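Split-Soret cytochrome c (Desulfovibrio desulfuricans, PDB 1H21) is a dimeric diheme cytochrome c that carries two stacked hemes and probably a [2Fe-2S] cluster per subunit and may take part in sulfate reduction. Local coordinates at residues A[90-95]-A[110-115]; A[98-103]-A[188-193]; A[183-188]-A[194-199]. All coordinates share one frame; numbering follows the deposited sequence.

Overall arrangement
All three contacts belong to one helical body, in which helices 87-99, 102-118 and 165-192 pack together. Contact 1 joins the first two of these helices near the centre of the chain, and contact 2 lies about 13 Å away, centre to centre, where their connecting turn meets the end of helix 165-192. Contact 3 shares Thr-188 with contact 2, their centres being about 7 Å apart, and it touches contact 1 through Ile-185 and Glu-111. Contact 1 lies nearest the redox centres: the Phe-113 side chain is about 8 Å from that of Cys-86, a probable cluster ligand, and about 11 Å from a bound heme c. Contacts 2 and 3 lie away from the heme and cluster sites.

Contact 1 of 3, residues A[90-95]-A[110-115]; sequences YGAAAT and NELFRW
Leu-112 reaches helix 87-99 because its first torsion (chi1 -180°) sets CG opposite the backbone N, and its second torsion (57°, measured to CD1) leaves CD2 extended away from CA, toward Ala-92 and Ala-93. Phe-113, one residue on, has its CG beside the backbone N instead (chi1 -74°); its CB does not point straight at the partner helix, yet the ring extends far enough to meet it. These two side chains span a wide gap, since the axes of the short segments stay 10.8 Å apart and run nearly antiparallel. The closest CA pair, Ala-93 with Leu-112, is 7.8 Å apart.

The touching is done by few atoms. Leu-112 CD2 packs against Ala-92 CB at 4.0 Å and lies 4.1 Å from Ala-93 N, so a single methyl branch spans two successive alanines. Ala-93 CB is 4.3 Å from that same CD2 of Leu-112 and also 4.3 Å from Phe-113 CE1, so its methyl faces both the leucine branch and the ring from one side; its approach to the ring is oblique. No hydrogen bond joins the segments, and the contact is apolar and buried.

Helix 165-192 adjoins both partners, with Ala-182 against Ala-92 and with Lys-181 and Ile-185 against Leu-112, making a third wall beside the antiparallel pair. The Phe-113 ring meets Trp-82 of the second subunit edge-to-face and also packs on that subunit's Ile-79, so the helix pair lies between helix 165-192 and the dimer partner.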
ATOM      1  N   TYR A  90      -1.462  -5.041  -4.037  1.00 30.61           N
ATOM      2  CA  TYR A  90      -0.885  -3.835  -4.624  1.00 31.26           C
ATOM      3  C   TYR A  90      -0.163  -4.167  -5.934  1.00 31.27           C
ATOM      4  O   TYR A  90      -0.372  -3.515  -6.958  1.00 30.39           O
ATOM      5  CB  TYR A  90       0.090  -3.134  -3.681  1.00 26.99           C
ATOM      6  CG  TYR A  90       0.621  -1.916  -4.356  1.00 24.86           C
ATOM      7  CD1 TYR A  90      -0.198  -0.800  -4.551  1.00 22.88           C
ATOM      8  CD2 TYR A  90       1.901  -1.904  -4.909  1.00 29.50           C
ATOM      9  CE1 TYR A  90       0.241   0.285  -5.279  1.00 19.80           C
ATOM     10  CE2 TYR A  90       2.355  -0.798  -5.654  1.00 20.02           C
ATOM     11  CZ  TYR A  90       1.516   0.282  -5.828  1.00 20.09           C
ATOM     12  OH  TYR A  90       1.949   1.359  -6.537  1.00 16.44           O
ATOM     13  N   GLY A  91       0.716  -5.159  -5.873  1.00 33.10           N
ATOM     14  CA  GLY A  91       1.446  -5.570  -7.053  1.00 34.74           C
ATOM     15  C   GLY A  91       0.533  -5.779  -8.252  1.00 34.42           C
ATOM     16  O   GLY A  91       0.861  -5.359  -9.359  1.00 36.04           O
ATOM     17  N   ALA A  92      -0.622  -6.400  -8.028  1.00 31.71           N
ATOM     18  CA  ALA A  92      -1.562  -6.656  -9.110  1.00 28.94           C
ATOM     19  C   ALA A  92      -2.293  -5.400  -9.546  1.00 31.66           C
ATOM     20  O   ALA A  92      -2.364  -5.110 -10.732  1.00 38.50           O
ATOM     21  CB  ALA A  92      -2.562  -7.743  -8.708  1.00 23.04           C
ATOM     22  N   ALA A  93      -2.795  -4.619  -8.599  1.00 29.56           N
ATOM     23  CA  ALA A  93      -3.525  -3.420  -8.969  1.00 28.15           C
ATOM     24  C   ALA A  93      -2.644  -2.348  -9.602  1.00 29.73           C
ATOM     25  O   ALA A  93      -3.112  -1.542 -10.392  1.00 28.29           O
ATOM     26  CB  ALA A  93      -4.242  -2.859  -7.767  1.00 24.78           C
ATOM     27  N   ALA A  94      -1.365  -2.343  -9.246  1.00 30.41           N
ATOM     28  CA  ALA A  94      -0.442  -1.334  -9.746  1.00 30.34           C
ATOM     29  C   ALA A  94      -0.257  -1.442 -11.230  1.00 31.20           C
ATOM     30  O   ALA A  94      -0.069  -0.422 -11.911  1.00 32.02           O
ATOM     31  CB  ALA A  94       0.904  -1.445  -9.055  1.00 26.17           C
ATOM     32  N   THR A  95      -0.291  -2.680 -11.724  1.00 29.86           N
ATOM     33  CA  THR A  95      -0.123  -2.946 -13.153  1.00 29.42           C
ATOM     34  C   THR A  95      -1.215  -2.255 -13.975  1.00 29.38           C
ATOM     35  O   THR A  95      -0.951  -1.745 -15.066  1.00 32.07           O
ATOM     36  CB  THR A  95      -0.115  -4.474 -13.483  1.00 28.56           C
ATOM     37  OG1 THR A  95      -1.413  -5.030 -13.267  1.00 31.25           O
ATOM     38  CG2 THR A  95       0.854  -5.212 -12.618  1.00 24.67           C
ATOM     39  N   ASN A 110     -11.843  -2.306  -7.516  1.00 28.63           N
ATOM     40  CA  ASN A 110     -12.980  -2.587  -6.651  1.00 30.48           C
ATOM     41  C   ASN A 110     -13.321  -4.066  -6.707  1.00 32.90           C
ATOM     42  O   ASN A 110     -13.620  -4.681  -5.681  1.00 33.93           O
ATOM     43  CB  ASN A 110     -14.208  -1.768  -7.052  1.00 32.19           C
ATOM     44  CG  ASN A 110     -14.142  -0.333  -6.560  1.00 34.93           C
ATOM     45  OD1 ASN A 110     -13.276   0.031  -5.765  1.00 35.18           O
ATOM     46  ND2 ASN A 110     -15.069   0.492  -7.026  1.00 33.15           N
ATOM     47  N   GLU A 111     -13.273  -4.634  -7.908  1.00 32.64           N
ATOM     48  CA  GLU A 111     -13.571  -6.050  -8.077  1.00 34.61           C
ATOM     49  C   GLU A 111     -12.473  -6.904  -7.445  1.00 34.48           C
ATOM     50  O   GLU A 111     -12.752  -7.855  -6.705  1.00 36.80           O
ATOM     51  CB  GLU A 111     -13.739  -6.406  -9.564  1.00 38.56           C
ATOM     52  CG  GLU A 111     -13.525  -7.884  -9.850  1.00 43.75           C
ATOM     53  CD  GLU A 111     -14.415  -8.438 -10.927  1.00 48.29           C
ATOM     54  OE1 GLU A 111     -15.322  -7.725 -11.403  1.00 51.35           O
ATOM     55  OE2 GLU A 111     -14.207  -9.622 -11.286  1.00 56.02           O
ATOM     56  N   LEU A 112     -11.223  -6.572  -7.741  1.00 32.04           N
ATOM     57  CA  LEU A 112     -10.093  -7.298  -7.188  1.00 29.73           C
ATOM     58  C   LEU A 112     -10.124  -7.279  -5.653  1.00 28.54           C
ATOM     59  O   LEU A 112     -10.048  -8.335  -5.024  1.00 28.89           O
ATOM     60  CB  LEU A 112      -8.794  -6.689  -7.712  1.00 27.71           C
ATOM     61  CG  LEU A 112      -7.510  -7.334  -7.231  1.00 23.67           C
ATOM     62  CD1 LEU A 112      -7.518  -8.823  -7.590  1.00 24.39           C
ATOM     63  CD2 LEU A 112      -6.335  -6.585  -7.861  1.00 23.34           C
ATOM     64  N   PHE A 113     -10.305  -6.093  -5.067  1.00 27.34           N
ATOM     65  CA  PHE A 113     -10.349  -5.926  -3.611  1.00 27.32           C
ATOM     66  C   PHE A 113     -11.590  -6.523  -2.909  1.00 29.01           C
ATOM     67  O   PHE A 113     -11.444  -7.186  -1.884  1.00 29.51           O
ATOM     68  CB  PHE A 113     -10.159  -4.450  -3.230  1.00 25.72           C
ATOM     69  CG  PHE A 113      -8.741  -3.946  -3.391  1.00 25.93           C
ATOM     70  CD1 PHE A 113      -7.804  -4.656  -4.146  1.00 26.13           C
ATOM     71  CD2 PHE A 113      -8.348  -2.757  -2.800  1.00 26.16           C
ATOM     72  CE1 PHE A 113      -6.502  -4.189  -4.308  1.00 22.53           C
ATOM     73  CE2 PHE A 113      -7.046  -2.280  -2.956  1.00 25.12           C
ATOM     74  CZ  PHE A 113      -6.125  -3.000  -3.714  1.00 25.65           C
ATOM     75  N   ARG A 114     -12.797  -6.290  -3.437  1.00 31.09           N
ATOM     76  CA  ARG A 114     -14.031  -6.844  -2.847  1.00 28.06           C
ATOM     77  C   ARG A 114     -14.004  -8.374  -2.929  1.00 32.95           C
ATOM     78  O   ARG A 114     -14.437  -9.075  -2.009  1.00 36.01           O
ATOM     79  CB  ARG A 114     -15.258  -6.308  -3.572  1.00 22.60           C
ATOM     80  CG  ARG A 114     -15.514  -4.851  -3.303  1.00 25.64           C
ATOM     81  CD  ARG A 114     -16.624  -4.274  -4.143  1.00 28.45           C
ATOM     82  NE  ARG A 114     -16.678  -2.819  -3.989  1.00 37.93           N
ATOM     83  CZ  ARG A 114     -17.326  -1.978  -4.795  1.00 41.99           C
ATOM     84  NH1 ARG A 114     -18.005  -2.419  -5.852  1.00 41.60           N
ATOM     85  NH2 ARG A 114     -17.311  -0.680  -4.520  1.00 46.40           N
ATOM     86  N   TRP A 115     -13.436  -8.886  -4.016  1.00 32.55           N
ATOM     87  CA  TRP A 115     -13.334 -10.314  -4.217  1.00 33.09           C
ATOM     88  C   TRP A 115     -12.476 -10.889  -3.107  1.00 36.10           C
ATOM     89  O   TRP A 115     -12.858 -11.877  -2.464  1.00 39.89           O
ATOM     90  CB  TRP A 115     -12.713 -10.598  -5.590  1.00 34.17           C
ATOM     91  CG  TRP A 115     -12.161 -11.993  -5.751  1.00 36.45           C
ATOM     92  CD1 TRP A 115     -12.863 -13.133  -6.039  1.00 34.51           C
ATOM     93  CD2 TRP A 115     -10.790 -12.393  -5.599  1.00 35.07           C
ATOM     94  NE1 TRP A 115     -12.008 -14.218  -6.070  1.00 35.45           N
ATOM     95  CE2 TRP A 115     -10.733 -13.789  -5.801  1.00 32.88           C
ATOM     96  CE3 TRP A 115      -9.608 -11.702  -5.305  1.00 34.09           C
ATOM     97  CZ2 TRP A 115      -9.544 -14.507  -5.719  1.00 31.62           C
ATOM     98  CZ3 TRP A 115      -8.428 -12.416  -5.223  1.00 34.26           C
ATOM     99  CH2 TRP A 115      -8.403 -13.807  -5.429  1.00 35.71           C
TER

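Contact 2 of 3, residues A[98-103]-A[188-193]; sequences LFWGRK and TKIDQG
Trp-100 and Lys-189 supply the nearest CA pair, 9.8 Å apart, with Trp-100 in the short turn that follows helix 87-99 and Lys-189 on the last turn of helix 165-192. The distance is bridged by two side chains that lie alongside one another, each reaching back toward the other's backbone. The first torsion of Lys-189 (173°) carries CG over one indole face, and the bend at the second (58°) leads CE and NZ on toward the five-membered ring. Its CG stands 3.4 Å from Trp-100 CZ2 and 3.6 Å from the centroid of the six-membered ring, a CH-pi contact close to the ring normal. Farther along, Lys-189 CE comes within 3.6 Å of Trp-100 NE1, and NZ lies 4.8 Å from the centroid of the five-membered ring, over the face, in a cation-pi interaction. The other face carries Phe-99 CB, so the indole is held between its sequence neighbour and the lysine. Ile-190 CG1 adds an edge contact, 4.3 Å from Trp-100 CH2.

The ammonium is gripped twice more. It makes a salt bridge with Glu-104 OE2, and NZ donates to Gly-193 O at 3.0 Å from above the carbonyl plane. Gly-193 is where the chain leaves the helix, with the positive phi that favours glycine. Such a lysine-tryptophan pair combines CH-pi and cation-pi contacts, and here it packs the turn of the helix 87-99/102-118 hairpin against the C-terminal end of helix 165-192.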
ATOM      1  N   LEU A  98      -0.506   1.072 -15.482  1.00 28.45           N
ATOM      2  CA  LEU A  98       0.463   1.137 -16.569  1.00 28.68           C
ATOM      3  C   LEU A  98      -0.273   1.285 -17.907  1.00 31.14           C
ATOM      4  O   LEU A  98       0.296   1.752 -18.910  1.00 29.04           O
ATOM      5  CB  LEU A  98       1.291  -0.136 -16.605  1.00 22.63           C
ATOM      6  CG  LEU A  98       2.215  -0.274 -15.403  1.00 27.54           C
ATOM      7  CD1 LEU A  98       2.891  -1.629 -15.452  1.00 25.05           C
ATOM      8  CD2 LEU A  98       3.260   0.870 -15.371  1.00 22.42           C
ATOM      9  N   PHE A  99      -1.556   0.929 -17.887  1.00 30.24           N
ATOM     10  CA  PHE A  99      -2.381   0.961 -19.071  1.00 31.95           C
ATOM     11  C   PHE A  99      -3.583   1.912 -19.011  1.00 37.01           C
ATOM     12  O   PHE A  99      -3.917   2.559 -20.016  1.00 39.05           O
ATOM     13  CB  PHE A  99      -2.858  -0.458 -19.382  1.00 29.07           C
ATOM     14  CG  PHE A  99      -1.791  -1.508 -19.227  1.00 30.35           C
ATOM     15  CD1 PHE A  99      -1.765  -2.325 -18.099  1.00 29.56           C
ATOM     16  CD2 PHE A  99      -0.794  -1.661 -20.187  1.00 30.57           C
ATOM     17  CE1 PHE A  99      -0.751  -3.289 -17.924  1.00 29.97           C
ATOM     18  CE2 PHE A  99       0.223  -2.615 -20.027  1.00 32.75           C
ATOM     19  CZ  PHE A  99       0.243  -3.434 -18.887  1.00 30.63           C
ATOM     20  N   TRP A 100      -4.225   2.017 -17.849  1.00 35.41           N
ATOM     21  CA  TRP A 100      -5.407   2.869 -17.722  1.00 34.19           C
ATOM     22  C   TRP A 100      -5.312   3.898 -16.609  1.00 32.81           C
ATOM     23  O   TRP A 100      -4.548   3.742 -15.674  1.00 38.09           O
ATOM     24  CB  TRP A 100      -6.644   2.003 -17.482  1.00 35.13           C
ATOM     25  CG  TRP A 100      -6.869   1.000 -18.542  1.00 39.50           C
ATOM     26  CD1 TRP A 100      -7.464   1.218 -19.747  1.00 41.79           C
ATOM     27  CD2 TRP A 100      -6.459  -0.386 -18.539  1.00 41.45           C
ATOM     28  NE1 TRP A 100      -7.441   0.072 -20.501  1.00 43.08           N
ATOM     29  CE2 TRP A 100      -6.832  -0.931 -19.791  1.00 42.20           C
ATOM     30  CE3 TRP A 100      -5.805  -1.208 -17.611  1.00 40.96           C
ATOM     31  CZ2 TRP A 100      -6.575  -2.278 -20.147  1.00 35.10           C
ATOM     32  CZ3 TRP A 100      -5.544  -2.547 -17.960  1.00 39.21           C
ATOM     33  CH2 TRP A 100      -5.931  -3.063 -19.227  1.00 37.24           C
ATOM     34  N   GLY A 101      -6.123   4.937 -16.696  1.00 32.10           N
ATOM     35  CA  GLY A 101      -6.106   5.951 -15.667  1.00 32.58           C
ATOM     36  C   GLY A 101      -7.162   5.755 -14.597  1.00 34.26           C
ATOM     37  O   GLY A 101      -8.049   4.907 -14.704  1.00 36.92           O
ATOM     38  N   ARG A 102      -7.029   6.554 -13.555  1.00 37.01           N
ATOM     39  CA  ARG A 102      -7.905   6.630 -12.388  1.00 37.36           C
ATOM     40  C   ARG A 102      -9.373   6.229 -12.612  1.00 37.85           C
ATOM     41  O   ARG A 102      -9.800   5.196 -12.101  1.00 39.45           O
ATOM     42  CB  ARG A 102      -7.802   8.063 -11.875  1.00 37.11           C
ATOM     43  CG  ARG A 102      -8.434   8.411 -10.600  1.00 33.73           C
ATOM     44  CD  ARG A 102      -7.752   9.659 -10.044  1.00 34.37           C
ATOM     45  NE  ARG A 102      -8.264  10.948 -10.520  1.00 30.90           N
ATOM     46  CZ  ARG A 102      -7.539  11.848 -11.200  1.00 32.09           C
ATOM     47  NH1 ARG A 102      -6.279  11.593 -11.507  1.00 29.57           N
ATOM     48  NH2 ARG A 102      -8.045  13.043 -11.518  1.00 31.19           N
ATOM     49  N   LYS A 103     -10.123   6.997 -13.402  1.00 36.68           N
ATOM     50  CA  LYS A 103     -11.544   6.681 -13.645  1.00 37.51           C
ATOM     51  C   LYS A 103     -11.801   5.230 -14.072  1.00 36.60           C
ATOM     52  O   LYS A 103     -12.735   4.580 -13.594  1.00 37.56           O
ATOM     53  CB  LYS A 103     -12.151   7.617 -14.699  1.00 38.49           C
ATOM     54  CG  LYS A 103     -12.552   9.001 -14.186  1.00 44.66           C
ATOM     55  N   THR A 188     -10.749  -9.257 -18.997  1.00 32.45           N
ATOM     56  CA  THR A 188     -12.088  -8.719 -19.141  1.00 33.98           C
ATOM     57  C   THR A 188     -12.072  -7.228 -19.496  1.00 34.36           C
ATOM     58  O   THR A 188     -12.897  -6.772 -20.284  1.00 37.53           O
ATOM     59  CB  THR A 188     -12.921  -9.035 -17.875  1.00 35.08           C
ATOM     60  OG1 THR A 188     -12.872 -10.449 -17.650  1.00 35.44           O
ATOM     61  CG2 THR A 188     -14.384  -8.608 -18.020  1.00 32.05           C
ATOM     62  N   LYS A 189     -11.112  -6.477 -18.963  1.00 36.67           N
ATOM     63  CA  LYS A 189     -11.016  -5.037 -19.264  1.00 39.62           C
ATOM     64  C   LYS A 189     -10.675  -4.817 -20.752  1.00 38.96           C
ATOM     65  O   LYS A 189     -11.268  -3.972 -21.440  1.00 35.35           O
ATOM     66  CB  LYS A 189      -9.946  -4.368 -18.374  1.00 37.70           C
ATOM     67  CG  LYS A 189      -9.631  -2.905 -18.706  1.00 28.21           C
ATOM     68  CD  LYS A 189     -10.880  -2.038 -18.620  1.00 28.82           C
ATOM     69  CE  LYS A 189     -10.536  -0.582 -18.829  1.00 27.22           C
ATOM     70  NZ  LYS A 189     -11.714   0.305 -18.728  1.00 21.88           N
ATOM     71  N   ILE A 190      -9.699  -5.576 -21.228  1.00 39.17           N
ATOM     72  CA  ILE A 190      -9.288  -5.483 -22.609  1.00 42.16           C
ATOM     73  C   ILE A 190     -10.494  -5.763 -23.512  1.00 47.31           C
ATOM     74  O   ILE A 190     -10.669  -5.080 -24.533  1.00 51.63           O
ATOM     75  CB  ILE A 190      -8.141  -6.476 -22.938  1.00 41.56           C
ATOM     76  CG1 ILE A 190      -6.869  -6.132 -22.142  1.00 41.82           C
ATOM     77  CG2 ILE A 190      -7.832  -6.431 -24.412  1.00 40.98           C
ATOM     78  CD1 ILE A 190      -5.634  -7.011 -22.465  1.00 41.07           C
ATOM     79  N   ASP A 191     -11.323  -6.749 -23.133  1.00 45.80           N
ATOM     80  CA  ASP A 191     -12.525  -7.121 -23.904  1.00 42.64           C
ATOM     81  C   ASP A 191     -13.651  -6.112 -23.849  1.00 44.39           C
ATOM     82  O   ASP A 191     -14.136  -5.651 -24.886  1.00 47.40           O
ATOM     83  CB  ASP A 191     -13.083  -8.473 -23.458  1.00 43.41           C
ATOM     84  CG  ASP A 191     -12.206  -9.646 -23.878  1.00 49.56           C
ATOM     85  OD1 ASP A 191     -11.419  -9.518 -24.860  1.00 49.51           O
ATOM     86  OD2 ASP A 191     -12.290 -10.710 -23.210  1.00 50.03           O
ATOM     87  N   GLN A 192     -14.065  -5.750 -22.642  1.00 45.30           N
ATOM     88  CA  GLN A 192     -15.162  -4.806 -22.477  1.00 42.65           C
ATOM     89  C   GLN A 192     -14.826  -3.320 -22.623  1.00 42.01           C
ATOM     90  O   GLN A 192     -15.705  -2.477 -22.432  1.00 44.39           O
ATOM     91  CB  GLN A 192     -15.886  -5.058 -21.163  1.00 44.14           C
ATOM     92  CG  GLN A 192     -16.451  -6.455 -21.038  1.00 49.51           C
ATOM     93  CD  GLN A 192     -17.034  -6.746 -19.655  1.00 56.63           C
ATOM     94  OE1 GLN A 192     -16.936  -5.930 -18.710  1.00 56.26           O
ATOM     95  NE2 GLN A 192     -17.635  -7.928 -19.523  1.00 59.29           N
ATOM     96  N   GLY A 193     -13.568  -2.995 -22.923  1.00 40.45           N
ATOM     97  CA  GLY A 193     -13.160  -1.603 -23.111  1.00 40.84           C
ATOM     98  C   GLY A 193     -13.613  -0.623 -22.047  1.00 39.34           C
ATOM     99  O   GLY A 193     -13.428  -0.875 -20.861  1.00 44.54           O
TER

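Contact 3 of 3, residues A[183-188]-A[194-199]; sequences AEIINT and KDFKST
Phe-196 sets the rim of its ring against Ile-185 and Thr-188, two residues one helical turn apart. Its CB points toward helix 165-192, and with CG opposite the backbone N (chi1 -176°) the ring is carried on to the helix, its CD1-CE1-CZ side leading. The first rim atom to meet the helix is CD1, which lies 4.0 Å from Thr-188 C, an atom at the ring edge, near its plane. Phe-196 CD1 is also 3.6 Å from Lys-189 CA. Next along the rim, CE1 comes within 3.8 Å of Ile-185 O and 4.0 Å of Thr-188 CG2, the threonine side chain crossing the phenylalanine at about a right angle. At the far end, CZ meets Ile-185 CG2 at 3.8 Å, an oblique approach.

The fold here is a helix whose following segment doubles back: after helix 165-192 ends, residues 194-199 return alongside its last turns, and Phe-196 fills the angle between them. No hydrogen bond crosses between the two segments, and the ring's contacts with the helix are by packing alone.

The threonine is itself fixed from within the helix. Its OG1 donates to Glu-184 O at 2.9 Å, while its backbone N bonds the same oxygen from the opposite face of the carbonyl plane. The OG1 bond holds the side-chain rotation that presents CG2 to the ring. Ile-185 also packs on Glu-111 and Leu-112 of helix 102-118, and Glu-111 OE1 accepts from Thr-199 N farther along the returning segment.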
ATOM      1  N   ALA A 183      -5.393 -11.161 -13.353  1.00 32.92           N
ATOM      2  CA  ALA A 183      -5.220 -11.532 -14.751  1.00 33.26           C
ATOM      3  C   ALA A 183      -6.597 -11.578 -15.409  1.00 34.19           C
ATOM      4  O   ALA A 183      -6.819 -10.914 -16.421  1.00 35.06           O
ATOM      5  CB  ALA A 183      -4.512 -12.881 -14.871  1.00 31.26           C
ATOM      6  N   GLU A 184      -7.552 -12.266 -14.785  1.00 32.73           N
ATOM      7  CA  GLU A 184      -8.895 -12.339 -15.353  1.00 33.23           C
ATOM      8  C   GLU A 184      -9.518 -10.968 -15.536  1.00 33.74           C
ATOM      9  O   GLU A 184     -10.174 -10.700 -16.538  1.00 39.69           O
ATOM     10  CB  GLU A 184      -9.801 -13.180 -14.484  1.00 35.95           C
ATOM     11  CG  GLU A 184      -9.364 -14.621 -14.362  1.00 39.69           C
ATOM     12  CD  GLU A 184     -10.454 -15.487 -13.772  1.00 45.80           C
ATOM     13  OE1 GLU A 184     -11.286 -14.963 -12.991  1.00 50.65           O
ATOM     14  OE2 GLU A 184     -10.500 -16.690 -14.106  1.00 51.46           O
ATOM     15  N   ILE A 185      -9.314 -10.099 -14.565  1.00 34.72           N
ATOM     16  CA  ILE A 185      -9.844  -8.746 -14.629  1.00 32.94           C
ATOM     17  C   ILE A 185      -9.200  -7.987 -15.798  1.00 30.72           C
ATOM     18  O   ILE A 185      -9.886  -7.267 -16.540  1.00 27.57           O
ATOM     19  CB  ILE A 185      -9.566  -7.996 -13.302  1.00 31.24           C
ATOM     20  CG1 ILE A 185     -10.333  -8.663 -12.167  1.00 32.43           C
ATOM     21  CG2 ILE A 185      -9.986  -6.537 -13.411  1.00 34.65           C
ATOM     22  CD1 ILE A 185      -9.936  -8.178 -10.794  1.00 35.50           C
ATOM     23  N   ILE A 186      -7.889  -8.133 -15.958  1.00 28.68           N
ATOM     24  CA  ILE A 186      -7.214  -7.436 -17.046  1.00 34.29           C
ATOM     25  C   ILE A 186      -7.831  -7.894 -18.368  1.00 37.61           C
ATOM     26  O   ILE A 186      -8.256  -7.064 -19.179  1.00 37.71           O
ATOM     27  CB  ILE A 186      -5.686  -7.681 -17.048  1.00 33.68           C
ATOM     28  CG1 ILE A 186      -5.023  -6.845 -15.936  1.00 31.68           C
ATOM     29  CG2 ILE A 186      -5.089  -7.347 -18.428  1.00 23.84           C
ATOM     30  CD1 ILE A 186      -3.591  -7.280 -15.602  1.00 32.36           C
ATOM     31  N   ASN A 187      -7.937  -9.211 -18.546  1.00 38.76           N
ATOM     32  CA  ASN A 187      -8.515  -9.790 -19.757  1.00 35.76           C
ATOM     33  C   ASN A 187      -9.891  -9.198 -20.008  1.00 37.28           C
ATOM     34  O   ASN A 187     -10.156  -8.647 -21.083  1.00 39.62           O
ATOM     35  CB  ASN A 187      -8.641 -11.306 -19.628  1.00 36.05           C
ATOM     36  CG  ASN A 187      -7.315 -12.011 -19.759  1.00 37.55           C
ATOM     37  OD1 ASN A 187      -6.327 -11.446 -20.248  1.00 39.77           O
ATOM     38  ND2 ASN A 187      -7.283 -13.272 -19.337  1.00 38.48           N
ATOM     39  N   THR A 188     -10.749  -9.257 -18.997  1.00 32.45           N
ATOM     40  CA  THR A 188     -12.088  -8.719 -19.141  1.00 33.98           C
ATOM     41  C   THR A 188     -12.072  -7.228 -19.496  1.00 34.36           C
ATOM     42  O   THR A 188     -12.897  -6.772 -20.284  1.00 37.53           O
ATOM     43  CB  THR A 188     -12.921  -9.035 -17.875  1.00 35.08           C
ATOM     44  OG1 THR A 188     -12.872 -10.449 -17.650  1.00 35.44           O
ATOM     45  CG2 THR A 188     -14.384  -8.608 -18.020  1.00 32.05           C
ATOM     46  N   LYS A 194     -14.182   0.504 -22.443  1.00 38.06           N
ATOM     47  CA  LYS A 194     -14.660   1.456 -21.454  1.00 40.43           C
ATOM     48  C   LYS A 194     -16.003   1.051 -20.862  1.00 40.55           C
ATOM     49  O   LYS A 194     -16.580   1.793 -20.095  1.00 42.89           O
ATOM     50  CB  LYS A 194     -14.734   2.870 -22.037  1.00 44.53           C
ATOM     51  CG  LYS A 194     -13.381   3.412 -22.461  1.00 49.89           C
ATOM     52  CD  LYS A 194     -13.437   4.880 -22.785  1.00 52.02           C
ATOM     53  CE  LYS A 194     -12.068   5.342 -23.219  1.00 58.19           C
ATOM     54  NZ  LYS A 194     -12.093   6.783 -23.569  1.00 63.38           N
ATOM     55  N   ASP A 195     -16.505  -0.124 -21.219  1.00 45.92           N
ATOM     56  CA  ASP A 195     -17.788  -0.603 -20.683  1.00 51.29           C
ATOM     57  C   ASP A 195     -17.650  -1.424 -19.389  1.00 50.91           C
ATOM     58  O   ASP A 195     -18.654  -1.715 -18.715  1.00 51.99           O
ATOM     59  CB  ASP A 195     -18.517  -1.461 -21.730  1.00 55.51           C
ATOM     60  CG  ASP A 195     -19.083  -0.644 -22.863  1.00 57.40           C
ATOM     61  OD1 ASP A 195     -19.802   0.347 -22.597  1.00 59.23           O
ATOM     62  OD2 ASP A 195     -18.861  -1.039 -24.023  1.00 55.97           O
ATOM     63  N   PHE A 196     -16.411  -1.825 -19.089  1.00 48.44           N
ATOM     64  CA  PHE A 196     -16.075  -2.628 -17.914  1.00 42.88           C
ATOM     65  C   PHE A 196     -16.819  -2.219 -16.652  1.00 44.45           C
ATOM     66  O   PHE A 196     -16.927  -1.027 -16.324  1.00 47.30           O
ATOM     67  CB  PHE A 196     -14.571  -2.570 -17.654  1.00 37.18           C
ATOM     68  CG  PHE A 196     -14.129  -3.436 -16.514  1.00 38.86           C
ATOM     69  CD1 PHE A 196     -13.603  -4.708 -16.760  1.00 37.13           C
ATOM     70  CD2 PHE A 196     -14.230  -2.985 -15.189  1.00 39.32           C
ATOM     71  CE1 PHE A 196     -13.185  -5.524 -15.702  1.00 36.94           C
ATOM     72  CE2 PHE A 196     -13.816  -3.794 -14.118  1.00 34.01           C
ATOM     73  CZ  PHE A 196     -13.296  -5.062 -14.377  1.00 31.72           C
ATOM     74  N   LYS A 197     -17.317  -3.212 -15.942  1.00 43.09           N
ATOM     75  CA  LYS A 197     -18.040  -2.973 -14.706  1.00 43.33           C
ATOM     76  C   LYS A 197     -17.596  -4.041 -13.718  1.00 40.53           C
ATOM     77  O   LYS A 197     -17.233  -5.151 -14.105  1.00 39.57           O
ATOM     78  CB  LYS A 197     -19.566  -3.041 -14.941  1.00 45.62           C
ATOM     79  CG  LYS A 197     -20.184  -1.786 -15.594  1.00 47.67           C
ATOM     80  N   SER A 198     -17.558  -3.684 -12.451  1.00 39.33           N
ATOM     81  CA  SER A 198     -17.175  -4.631 -11.425  1.00 41.96           C
ATOM     82  C   SER A 198     -18.324  -5.632 -11.214  1.00 42.79           C
ATOM     83  O   SER A 198     -19.500  -5.258 -11.193  1.00 38.07           O
ATOM     84  CB  SER A 198     -16.881  -3.884 -10.115  1.00 44.15           C
ATOM     85  OG  SER A 198     -16.585  -4.792  -9.056  1.00 44.83           O
ATOM     86  N   THR A 199     -17.985  -6.904 -11.048  1.00 46.22           N
ATOM     87  CA  THR A 199     -18.989  -7.940 -10.824  1.00 48.18           C
ATOM     88  C   THR A 199     -19.308  -8.075  -9.328  1.00 50.77           C
ATOM     89  O   THR A 199     -20.196  -8.836  -8.940  1.00 54.82           O
ATOM     90  CB  THR A 199     -18.508  -9.281 -11.355  1.00 45.45           C
ATOM     91  OG1 THR A 199     -17.316  -9.647 -10.659  1.00 51.55           O
ATOM     92  CG2 THR A 199     -18.198  -9.181 -12.825  1.00 49.56           C
TER